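Local structure of LBCATS-a (5EY5) at residues A[46-52]-A[95-101]; A[1-5]-A[123-127]; A[64-70]-A[237-241]. The protein probably cleaves indole-3-glycerol phosphate to indole and glyceraldehyde 3-phosphate, as the alpha chain of tryptophan synthase, and is seen here binding sn-glycerol-3-phosphate. One frame throughout, in Å; residues are numbered along the deposited sequence.

Contact 1 of 3, residues A[46-52]-A[95-101]. With G3P (sn-glycerol-3-phosphate), chain E.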
loop_
_atom_site.group_PDB
_atom_site.type_symbol
_atom_site.label_atom_id
_atom_site.label_comp_id
_atom_site.label_asym_id
_atom_site.label_seq_id
_atom_site.Cartn_x
_atom_site.Cartn_y
_atom_site.Cartn_z
ATOM N N ASP A 46 2.890 -56.995 -18.298
ATOM C CA ASP A 46 1.800 -57.868 -17.889
ATOM C C ASP A 46 0.502 -57.120 -17.717
ATOM O O ASP A 46 -0.571 -57.679 -17.959
ATOM C CB ASP A 46 2.144 -58.570 -16.578
ATOM C CG ASP A 46 3.360 -59.454 -16.700
ATOM O OD1 ASP A 46 3.220 -60.565 -17.250
ATOM O OD2 ASP A 46 4.449 -59.036 -16.244
ATOM N N ILE A 47 0.595 -55.875 -17.279
ATOM C CA ILE A 47 -0.529 -54.970 -17.137
ATOM C C ILE A 47 -0.018 -53.619 -17.583
ATOM O O ILE A 47 1.146 -53.283 -17.342
ATOM C CB ILE A 47 -1.043 -54.889 -15.687
ATOM C CG1 ILE A 47 -1.481 -56.274 -15.186
ATOM C CG2 ILE A 47 -2.154 -53.824 -15.579
ATOM C CD1 ILE A 47 -1.660 -56.365 -13.661
ATOM N N ILE A 48 -0.867 -52.852 -18.253
ATOM C CA ILE A 48 -0.483 -51.541 -18.748
ATOM C C ILE A 48 -1.365 -50.511 -18.075
ATOM O O ILE A 48 -2.601 -50.614 -18.127
ATOM C CB ILE A 48 -0.585 -51.446 -20.275
ATOM C CG1 ILE A 48 0.517 -52.291 -20.908
ATOM C CG2 ILE A 48 -0.514 -49.972 -20.698
ATOM C CD1 ILE A 48 0.319 -52.552 -22.364
ATOM N N GLU A 49 -0.726 -49.540 -17.417
ATOM C CA GLU A 49 -1.399 -48.360 -16.908
ATOM C C GLU A 49 -1.348 -47.260 -17.957
ATOM O O GLU A 49 -0.272 -46.929 -18.470
ATOM C CB GLU A 49 -0.756 -47.875 -15.609
ATOM C CG GLU A 49 -0.956 -48.801 -14.425
ATOM C CD GLU A 49 -0.260 -48.306 -13.162
ATOM O OE1 GLU A 49 -0.178 -49.085 -12.192
ATOM O OE2 GLU A 49 0.196 -47.140 -13.140
ATOM N N LEU A 50 -2.513 -46.701 -18.267
ATOM C CA LEU A 50 -2.635 -45.550 -19.156
ATOM C C LEU A 50 -3.084 -44.357 -18.325
ATOM O O LEU A 50 -4.156 -44.392 -17.711
ATOM C CB LEU A 50 -3.630 -45.823 -20.288
ATOM C CG LEU A 50 -3.121 -46.787 -21.367
ATOM C CD1 LEU A 50 -4.220 -47.105 -22.394
ATOM C CD2 LEU A 50 -1.901 -46.217 -22.049
ATOM N N GLY A 51 -2.263 -43.308 -18.301
ATOM C CA GLY A 51 -2.625 -42.103 -17.577
ATOM C C GLY A 51 -3.560 -41.245 -18.401
ATOM O O GLY A 51 -3.253 -40.899 -19.548
ATOM N N ILE A 52 -4.719 -40.925 -17.832
ATOM C CA ILE A 52 -5.659 -39.996 -18.453
ATOM C C ILE A 52 -5.221 -38.594 -18.055
ATOM O O ILE A 52 -5.198 -38.280 -16.846
ATOM C CB ILE A 52 -7.107 -40.265 -18.033
ATOM C CG1 ILE A 52 -7.503 -41.716 -18.357
ATOM C CG2 ILE A 52 -8.042 -39.266 -18.705
ATOM C CD1 ILE A 52 -7.023 -42.207 -19.691
ATOM N N VAL A 95 -4.377 -58.291 -22.968
ATOM C CA VAL A 95 -3.570 -57.460 -22.058
ATOM C C VAL A 95 -4.485 -56.667 -21.132
ATOM O O VAL A 95 -5.388 -55.960 -21.615
ATOM C CB VAL A 95 -2.668 -56.521 -22.851
ATOM C CG1 VAL A 95 -3.511 -55.535 -23.645
ATOM C CG2 VAL A 95 -1.741 -55.781 -21.901
ATOM N N PRO A 96 -4.284 -56.724 -19.813
ATOM C CA PRO A 96 -5.086 -55.887 -18.918
ATOM C C PRO A 96 -4.696 -54.426 -19.069
ATOM O O PRO A 96 -3.512 -54.079 -19.125
ATOM C CB PRO A 96 -4.752 -56.425 -17.517
ATOM C CG PRO A 96 -4.201 -57.811 -17.767
ATOM C CD PRO A 96 -3.485 -57.717 -19.076
ATOM N N ILE A 97 -5.708 -53.573 -19.148
ATOM C CA ILE A 97 -5.535 -52.130 -19.282
ATOM C C ILE A 97 -6.143 -51.479 -18.051
ATOM O O ILE A 97 -7.277 -51.801 -17.673
ATOM C CB ILE A 97 -6.195 -51.595 -20.568
ATOM C CG1 ILE A 97 -5.500 -52.166 -21.796
ATOM C CG2 ILE A 97 -6.174 -50.048 -20.607
ATOM C CD1 ILE A 97 -4.110 -51.613 -21.995
ATOM N N VAL A 98 -5.379 -50.593 -17.416
ATOM C CA VAL A 98 -5.825 -49.811 -16.267
ATOM C C VAL A 98 -5.757 -48.341 -16.650
ATOM O O VAL A 98 -4.736 -47.886 -17.184
ATOM C CB VAL A 98 -4.961 -50.085 -15.023
ATOM C CG1 VAL A 98 -5.354 -49.144 -13.868
ATOM C CG2 VAL A 98 -5.105 -51.543 -14.602
ATOM N N PHE A 99 -6.851 -47.612 -16.403
ATOM C CA PHE A 99 -6.876 -46.155 -16.513
ATOM C C PHE A 99 -6.472 -45.550 -15.178
ATOM O O PHE A 99 -7.076 -45.861 -14.145
ATOM C CB PHE A 99 -8.263 -45.625 -16.893
ATOM C CG PHE A 99 -8.535 -45.612 -18.360
ATOM C CD1 PHE A 99 -7.642 -46.185 -19.247
ATOM C CD2 PHE A 99 -9.688 -45.013 -18.859
ATOM C CE1 PHE A 99 -7.902 -46.176 -20.616
ATOM C CE2 PHE A 99 -9.954 -44.992 -20.210
ATOM C CZ PHE A 99 -9.053 -45.576 -21.097
ATOM N N LEU A 100 -5.465 -44.673 -15.201
ATOM C CA LEU A 100 -5.097 -43.894 -14.028
ATOM C C LEU A 100 -5.607 -42.492 -14.300
ATOM O O LEU A 100 -5.172 -41.833 -15.253
ATOM C CB LEU A 100 -3.586 -43.934 -13.775
ATOM C CG LEU A 100 -3.035 -43.286 -12.501
ATOM C CD1 LEU A 100 -1.681 -43.905 -12.145
ATOM C CD2 LEU A 100 -2.925 -41.764 -12.659
ATOM N N THR A 101 -6.599 -42.066 -13.532
ATOM C CA THR A 101 -7.236 -40.797 -13.833
ATOM C C THR A 101 -7.572 -40.111 -12.526
ATOM O O THR A 101 -7.972 -40.770 -11.572
ATOM C CB THR A 101 -8.507 -40.974 -14.688
ATOM O OG1 THR A 101 -9.159 -39.706 -14.867
ATOM C CG2 THR A 101 -9.485 -41.953 -14.052
HETATM O O1 G3P E . 1.672 -45.714 -11.636
HETATM C C1 G3P E . 2.062 -44.382 -11.482
HETATM C C2 G3P E . 3.480 -44.171 -12.000
HETATM O O2 G3P E . 3.649 -42.793 -12.178
HETATM C C3 G3P E . 4.537 -44.757 -11.040
HETATM O O1P G3P E . 5.298 -43.758 -10.402
HETATM O O4P G3P E . 6.382 -42.330 -12.228
HETATM O O2P G3P E . 7.617 -42.573 -10.055
HETATM O O3P G3P E . 7.479 -44.485 -11.565
HETATM P P G3P E . 6.726 -43.269 -11.077
HETATM O O HOH W 1 -7.280 -37.654 -15.118
HETATM O O HOH W 2 -3.501 -39.269 -14.808
#
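I52 sets its CD1 methyl over one face of the F99 ring, 3.8 Å from the ring centroid and only 6° off the normal, a CH-pi contact. The torsion I52 chi2 of -42° folds the ethyl arm back across that face, while L50 CB approaches the same ring obliquely. The second flat group, the carboxylate of E49, looks the other way, into the barrel. Its OE2 accepts from O1 of sn-glycerol-3-phosphate at 2.5 Å, and L100 CD1 packs against C1 of the ligand at 3.8 Å.

Most of these side chains sit on, and I52 follows, two neighbouring parallel strands, 48-51 and 97-100, whose axes come within 4.6 Å at 30°. The ladder between them has five bonds that change direction in turn: I48 N to P96 O, V98 N to I48 O, L50 N to V98 O, L100 N to L50 O and I52 N to L100 O. The bond from L50 N to V98 O is the shortest of them, at 2.7 Å, and nearly straight. Past the last rung, one water joins I52 O to T101 OG1 and another joins I52 O to L100 O.

Successive residues of each strand point to opposite faces of the TIM-barrel sheet: E49, V98 and L100 inward, I48, L50, I97 and F99 toward the surrounding helices. On the outward side I97 CD1 meets I48 CB at 3.9 Å, and I97 CG2 touches L50 CD1.

Strand 18-24 continues the hydrogen bonding beyond E49 and G51, and strand 125-127 borders V98 and L100. Outside the sheet, helix 30-42 packs on I48, and helix 78-91 on I52, I97 and F99. Helix 3-14 lies against I47, P96 and V98 at the end where the strands begin.

Contact 2 of 3, residues A[1-5]-A[123-127]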
loop_
_atom_site.group_PDB
_atom_site.type_symbol
_atom_site.label_atom_id
_atom_site.label_comp_id
_atom_site.label_asym_id
_atom_site.label_seq_id
_atom_site.Cartn_x
_atom_site.Cartn_y
_atom_site.Cartn_z
ATOM N N MET A 1 -13.685 -63.812 -15.150
ATOM C CA MET A 1 -12.886 -63.103 -14.155
ATOM C C MET A 1 -12.126 -61.941 -14.788
ATOM O O MET A 1 -11.726 -62.014 -15.951
ATOM C CB MET A 1 -11.906 -64.059 -13.469
ATOM C CG MET A 1 -10.879 -64.658 -14.412
ATOM S SD MET A 1 -9.870 -65.979 -13.697
ATOM C CE MET A 1 -9.035 -65.111 -12.373
ATOM N N ASN A 2 -11.930 -60.871 -14.014
ATOM C CA ASN A 2 -11.211 -59.700 -14.504
ATOM C C ASN A 2 -9.869 -60.107 -15.110
ATOM O O ASN A 2 -9.186 -61.005 -14.603
ATOM C CB ASN A 2 -11.004 -58.699 -13.357
ATOM C CG ASN A 2 -10.621 -57.299 -13.843
ATOM O OD1 ASN A 2 -9.467 -57.041 -14.188
ATOM N ND2 ASN A 2 -11.595 -56.378 -13.845
ATOM N N ARG A 3 -9.507 -59.454 -16.223
ATOM C CA ARG A 3 -8.196 -59.676 -16.834
ATOM C C ARG A 3 -7.061 -59.465 -15.841
ATOM O O ARG A 3 -6.010 -60.110 -15.941
ATOM C CB ARG A 3 -7.999 -58.742 -18.032
ATOM C CG ARG A 3 -8.823 -59.122 -19.251
ATOM C CD ARG A 3 -8.436 -58.255 -20.450
ATOM N NE ARG A 3 -9.280 -58.516 -21.613
ATOM C CZ ARG A 3 -10.327 -57.775 -21.969
ATOM N NH1 ARG A 3 -10.672 -56.712 -21.255
ATOM N NH2 ARG A 3 -11.031 -58.099 -23.047
ATOM N N ILE A 4 -7.220 -58.525 -14.909
ATOM C CA ILE A 4 -6.159 -58.299 -13.928
ATOM C C ILE A 4 -5.961 -59.543 -13.075
ATOM O O ILE A 4 -4.834 -60.018 -12.885
ATOM C CB ILE A 4 -6.471 -57.070 -13.062
ATOM C CG1 ILE A 4 -6.431 -55.787 -13.910
ATOM C CG2 ILE A 4 -5.471 -56.981 -11.926
ATOM C CD1 ILE A 4 -6.945 -54.566 -13.167
ATOM N N ALA A 5 -7.058 -60.093 -12.558
ATOM C CA ALA A 5 -6.971 -61.322 -11.777
ATOM C C ALA A 5 -6.363 -62.454 -12.598
ATOM O O ALA A 5 -5.499 -63.189 -12.110
ATOM C CB ALA A 5 -8.353 -61.711 -11.252
ATOM N N VAL A 123 -11.591 -51.760 -20.556
ATOM C CA VAL A 123 -10.695 -51.248 -19.520
ATOM C C VAL A 123 -10.953 -52.047 -18.257
ATOM O O VAL A 123 -12.078 -52.077 -17.751
ATOM C CB VAL A 123 -10.914 -49.753 -19.254
ATOM C CG1 VAL A 123 -10.176 -49.337 -17.959
ATOM C CG2 VAL A 123 -10.444 -48.914 -20.437
ATOM N N ASP A 124 -9.911 -52.660 -17.717
ATOM C CA ASP A 124 -10.114 -53.633 -16.657
ATOM C C ASP A 124 -10.038 -53.041 -15.261
ATOM O O ASP A 124 -10.598 -53.622 -14.329
ATOM C CB ASP A 124 -9.098 -54.757 -16.835
ATOM C CG ASP A 124 -9.141 -55.330 -18.251
ATOM O OD1 ASP A 124 -8.197 -55.089 -19.037
ATOM O OD2 ASP A 124 -10.154 -55.980 -18.588
ATOM N N GLY A 125 -9.372 -51.907 -15.085
ATOM C CA GLY A 125 -9.181 -51.401 -13.744
ATOM C C GLY A 125 -8.968 -49.905 -13.737
ATOM O O GLY A 125 -8.712 -49.275 -14.769
ATOM N N LEU A 126 -9.101 -49.342 -12.541
ATOM C CA LEU A 126 -9.074 -47.906 -12.329
ATOM C C LEU A 126 -8.163 -47.602 -11.160
ATOM O O LEU A 126 -8.250 -48.253 -10.114
ATOM C CB LEU A 126 -10.469 -47.352 -12.038
ATOM C CG LEU A 126 -11.502 -47.553 -13.143
ATOM C CD1 LEU A 126 -12.788 -46.814 -12.798
ATOM C CD2 LEU A 126 -10.944 -47.079 -14.488
ATOM N N ILE A 127 -7.284 -46.626 -11.362
ATOM C CA ILE A 127 -6.486 -46.006 -10.313
ATOM C C ILE A 127 -6.891 -44.542 -10.275
ATOM O O ILE A 127 -6.789 -43.850 -11.290
ATOM C CB ILE A 127 -4.983 -46.151 -10.593
ATOM C CG1 ILE A 127 -4.594 -47.629 -10.614
ATOM C CG2 ILE A 127 -4.150 -45.354 -9.568
ATOM C CD1 ILE A 127 -3.157 -47.846 -11.082
HETATM O O HOH W 3 -11.475 -57.533 -17.195
#
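N2 and D124 meet through an amide-to-backbone bond: N2 ND2 donates to D124 O at 3.0 Å, in the carbonyl plane and on a lone pair, with an N-H...O angle of 164°. The same amide nitrogen also gives a hydrogen bond to G147 O. Its oxygen works within the segment, since N2 OD1 accepts from I4 N at 2.8 Å and N-caps helix 3-14. With CG anti to the N2 backbone nitrogen (chi1 -164°), one side chain can thus cap its own helix and reach across to the loop before strand 125-127.

D124 illustrates how a buried carboxylate can be satisfied on both oxygens. R3 NH1 binds D124 OD2 at 2.8 Å in a salt bridge, using the syn lone pair although the guanidinium and carboxylate planes stand 67° apart. Water 3 also donates to D124 OD2, at 2.5 Å, and accepts from R3 N, linking the first turn of the helix to the same oxygen. D124 OD1 takes I97 N and a salt bridge from R89, so two arginines share this anion, while R3 NE turns to T93 O.

Beside the polar groups, the I4 side chain runs antiparallel to that of D124, with I4 CG1 4.1 Å from D124 CB. Farther out, I4 CD1 rests 3.9 Å from G125 CA, where a CB on this residue would run into it.

The arrangement is that of a TIM barrel whose N-terminal helix lies across the end where the strands begin: an N-capped first turn is held by a salt bridge and an amide-to-backbone bond to the residue just before strand 125-127.

Contact 3 of 3, residues A[64-70]-A[237-241]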
loop_
_atom_site.group_PDB
_atom_site.type_symbol
_atom_site.label_atom_id
_atom_site.label_comp_id
_atom_site.label_asym_id
_atom_site.label_seq_id
_atom_site.Cartn_x
_atom_site.Cartn_y
_atom_site.Cartn_z
ATOM N N ILE A 64 5.741 -36.533 -15.187
ATOM C CA ILE A 64 4.404 -36.887 -15.626
ATOM C C ILE A 64 3.510 -35.656 -15.732
ATOM O O ILE A 64 2.549 -35.661 -16.507
ATOM C CB ILE A 64 3.855 -37.975 -14.688
ATOM C CG1 ILE A 64 4.650 -39.261 -14.960
ATOM C CG2 ILE A 64 2.345 -38.196 -14.904
ATOM C CD1 ILE A 64 4.375 -40.390 -14.027
ATOM N N GLN A 65 3.808 -34.591 -14.971
ATOM C CA GLN A 65 3.147 -33.301 -15.174
ATOM C C GLN A 65 3.336 -32.822 -16.602
ATOM O O GLN A 65 2.395 -32.335 -17.239
ATOM C CB GLN A 65 3.716 -32.233 -14.220
ATOM C CG GLN A 65 3.397 -32.368 -12.733
ATOM C CD GLN A 65 4.262 -31.435 -11.890
ATOM O OE1 GLN A 65 4.641 -30.347 -12.338
ATOM N NE2 GLN A 65 4.600 -31.867 -10.673
ATOM N N ARG A 66 4.581 -32.877 -17.087
ATOM C CA ARG A 66 4.895 -32.441 -18.447
ATOM C C ARG A 66 4.254 -33.340 -19.488
ATOM O O ARG A 66 3.827 -32.860 -20.537
ATOM C CB ARG A 66 6.410 -32.400 -18.670
ATOM C CG ARG A 66 7.128 -31.420 -17.760
ATOM C CD ARG A 66 8.581 -31.202 -18.151
ATOM N NE ARG A 66 9.398 -32.404 -18.054
ATOM C CZ ARG A 66 10.044 -32.780 -16.955
ATOM N NH1 ARG A 66 9.945 -32.051 -15.852
ATOM N NH2 ARG A 66 10.778 -33.889 -16.955
ATOM N N ALA A 67 4.235 -34.657 -19.250
ATOM C CA ALA A 67 3.554 -35.545 -20.188
ATOM C C ALA A 67 2.066 -35.209 -20.274
ATOM O O ALA A 67 1.498 -35.176 -21.368
ATOM C CB ALA A 67 3.768 -37.006 -19.783
ATOM N N SER A 68 1.422 -34.945 -19.126
ATOM C CA SER A 68 0.000 -34.583 -19.109
ATOM C C SER A 68 -0.261 -33.295 -19.868
ATOM O O SER A 68 -1.260 -33.178 -20.593
ATOM C CB SER A 68 -0.504 -34.428 -17.668
ATOM O OG SER A 68 -0.583 -35.669 -16.988
ATOM N N GLN A 69 0.604 -32.291 -19.684
ATOM C CA GLN A 69 0.404 -31.047 -20.405
ATOM C C GLN A 69 0.570 -31.263 -21.910
ATOM O O GLN A 69 -0.132 -30.645 -22.714
ATOM C CB GLN A 69 1.385 -29.985 -19.907
ATOM C CG GLN A 69 0.932 -29.237 -18.647
ATOM C CD GLN A 69 -0.245 -28.295 -18.896
ATOM O OE1 GLN A 69 -0.070 -27.173 -19.384
ATOM N NE2 GLN A 69 -1.450 -28.746 -18.549
ATOM N N ARG A 70 1.552 -32.067 -22.302
ATOM C CA ARG A 70 1.718 -32.387 -23.717
ATOM C C ARG A 70 0.500 -33.141 -24.248
ATOM O O ARG A 70 -0.032 -32.821 -25.320
ATOM C CB ARG A 70 2.988 -33.218 -23.910
ATOM C CG ARG A 70 4.286 -32.434 -23.668
ATOM C CD ARG A 70 5.448 -33.193 -24.265
ATOM N NE ARG A 70 5.551 -34.521 -23.667
ATOM C CZ ARG A 70 6.268 -34.789 -22.584
ATOM N NH1 ARG A 70 6.940 -33.809 -21.980
ATOM N NH2 ARG A 70 6.317 -36.029 -22.111
ATOM N N VAL A 237 8.313 -42.615 -19.285
ATOM C CA VAL A 237 7.887 -41.348 -19.848
ATOM C C VAL A 237 9.077 -40.471 -20.201
ATOM O O VAL A 237 9.020 -39.700 -21.168
ATOM C CB VAL A 237 6.941 -40.638 -18.860
ATOM C CG1 VAL A 237 6.716 -39.216 -19.315
ATOM C CG2 VAL A 237 5.630 -41.390 -18.769
ATOM N N LYS A 238 10.161 -40.550 -19.423
ATOM C CA LYS A 238 11.372 -39.808 -19.783
ATOM C C LYS A 238 11.847 -40.199 -21.176
ATOM O O LYS A 238 12.214 -39.345 -21.999
ATOM C CB LYS A 238 12.488 -40.071 -18.773
ATOM C CG LYS A 238 12.115 -39.893 -17.321
ATOM C CD LYS A 238 13.324 -39.425 -16.509
ATOM C CE LYS A 238 13.271 -39.917 -15.073
ATOM N NZ LYS A 238 13.601 -41.371 -14.973
ATOM N N ARG A 239 11.850 -41.496 -21.464
ATOM C CA ARG A 239 12.360 -41.915 -22.759
ATOM C C ARG A 239 11.451 -41.446 -23.882
ATOM O O ARG A 239 11.930 -41.138 -24.978
ATOM C CB ARG A 239 12.545 -43.427 -22.781
ATOM C CG ARG A 239 13.912 -43.817 -22.282
ATOM C CD ARG A 239 13.855 -44.755 -21.105
ATOM N NE ARG A 239 15.207 -45.039 -20.642
ATOM C CZ ARG A 239 15.644 -44.787 -19.417
ATOM N NH1 ARG A 239 14.821 -44.268 -18.510
ATOM N NH2 ARG A 239 16.898 -45.078 -19.094
ATOM N N ILE A 240 10.148 -41.355 -23.619
ATOM C CA ILE A 240 9.247 -40.779 -24.603
ATOM C C ILE A 240 9.540 -39.304 -24.796
ATOM O O ILE A 240 9.599 -38.808 -25.930
ATOM C CB ILE A 240 7.787 -41.023 -24.190
ATOM C CG1 ILE A 240 7.505 -42.529 -24.217
ATOM C CG2 ILE A 240 6.852 -40.242 -25.109
ATOM C CD1 ILE A 240 6.298 -42.947 -23.421
ATOM N N GLU A 241 9.756 -38.583 -23.702
ATOM C CA GLU A 241 9.947 -37.142 -23.790
ATOM C C GLU A 241 11.262 -36.794 -24.479
ATOM O O GLU A 241 11.325 -35.837 -25.265
ATOM C CB GLU A 241 9.896 -36.536 -22.389
ATOM C CG GLU A 241 10.639 -35.222 -22.254
ATOM C CD GLU A 241 10.497 -34.619 -20.868
ATOM O OE1 GLU A 241 10.260 -33.392 -20.785
ATOM O OE2 GLU A 241 10.621 -35.368 -19.873
HETATM O O HOH W 4 7.808 -35.788 -19.246
#
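E241 reaches R66 and R70 because its CG stands anti to the backbone nitrogen (chi1 155°) and the chain stays extended beyond it, while both arginines bend at chi3, near -60°, to turn their guanidinium groups toward it. The result is an inter-helix salt-bridge network in the outer shell of a TIM barrel, joining helices 62-73 and 234-241, whose short segments cross at 52° with axes 10.3 Å apart.

R66 grips the carboxylate side-on, NE to E241 OE1 at 3.0 Å and NH2 to E241 OE2 at 3.3 Å, with the two planes nearly coplanar and both syn lone pairs in use. R70 comes in across the glutamate: its NH1 forms a longer salt bridge to OE1 of E241, at 3.6 Å. The guanidinium of R70 also lies against its own helix, near R66 O and A67 CA, and its NE is held by D27. An alanine in place of E241 would probably leave R66 without its partner in this pair of helices and R70 with D27 as its main anion.

Deeper in, V237 packs chiefly on A67, with I64 and R70 more loosely beside it. I64 also touches the bound sn-glycerol-3-phosphate, so the contact runs from surface charge to pocket wall. Its tightest apolar point is V237 CG1 against A67 CB, at 3.7 Å.

Overall arrangement
The three contacts sample one closed eight-stranded barrel from different sides. Contacts 1 and 2 touch, their centres 9 Å apart, because strands 97-100 and 125-127 are neighbours: D124 N lies 2.8 Å from I97 O, and T101 N 2.9 Å from I127 O, both probable hydrogen bonds. Contact 3 lies apart, its centre 16 Å from that of contact 1 and 25 Å from that of contact 2, across the centre of the chain from the latter. The ligand links contacts 1 and 3: E49 and L100 border one end of it and the I64 side chain comes within about 3 Å of it, whereas the G125 position of contact 2 is about 12 Å from it.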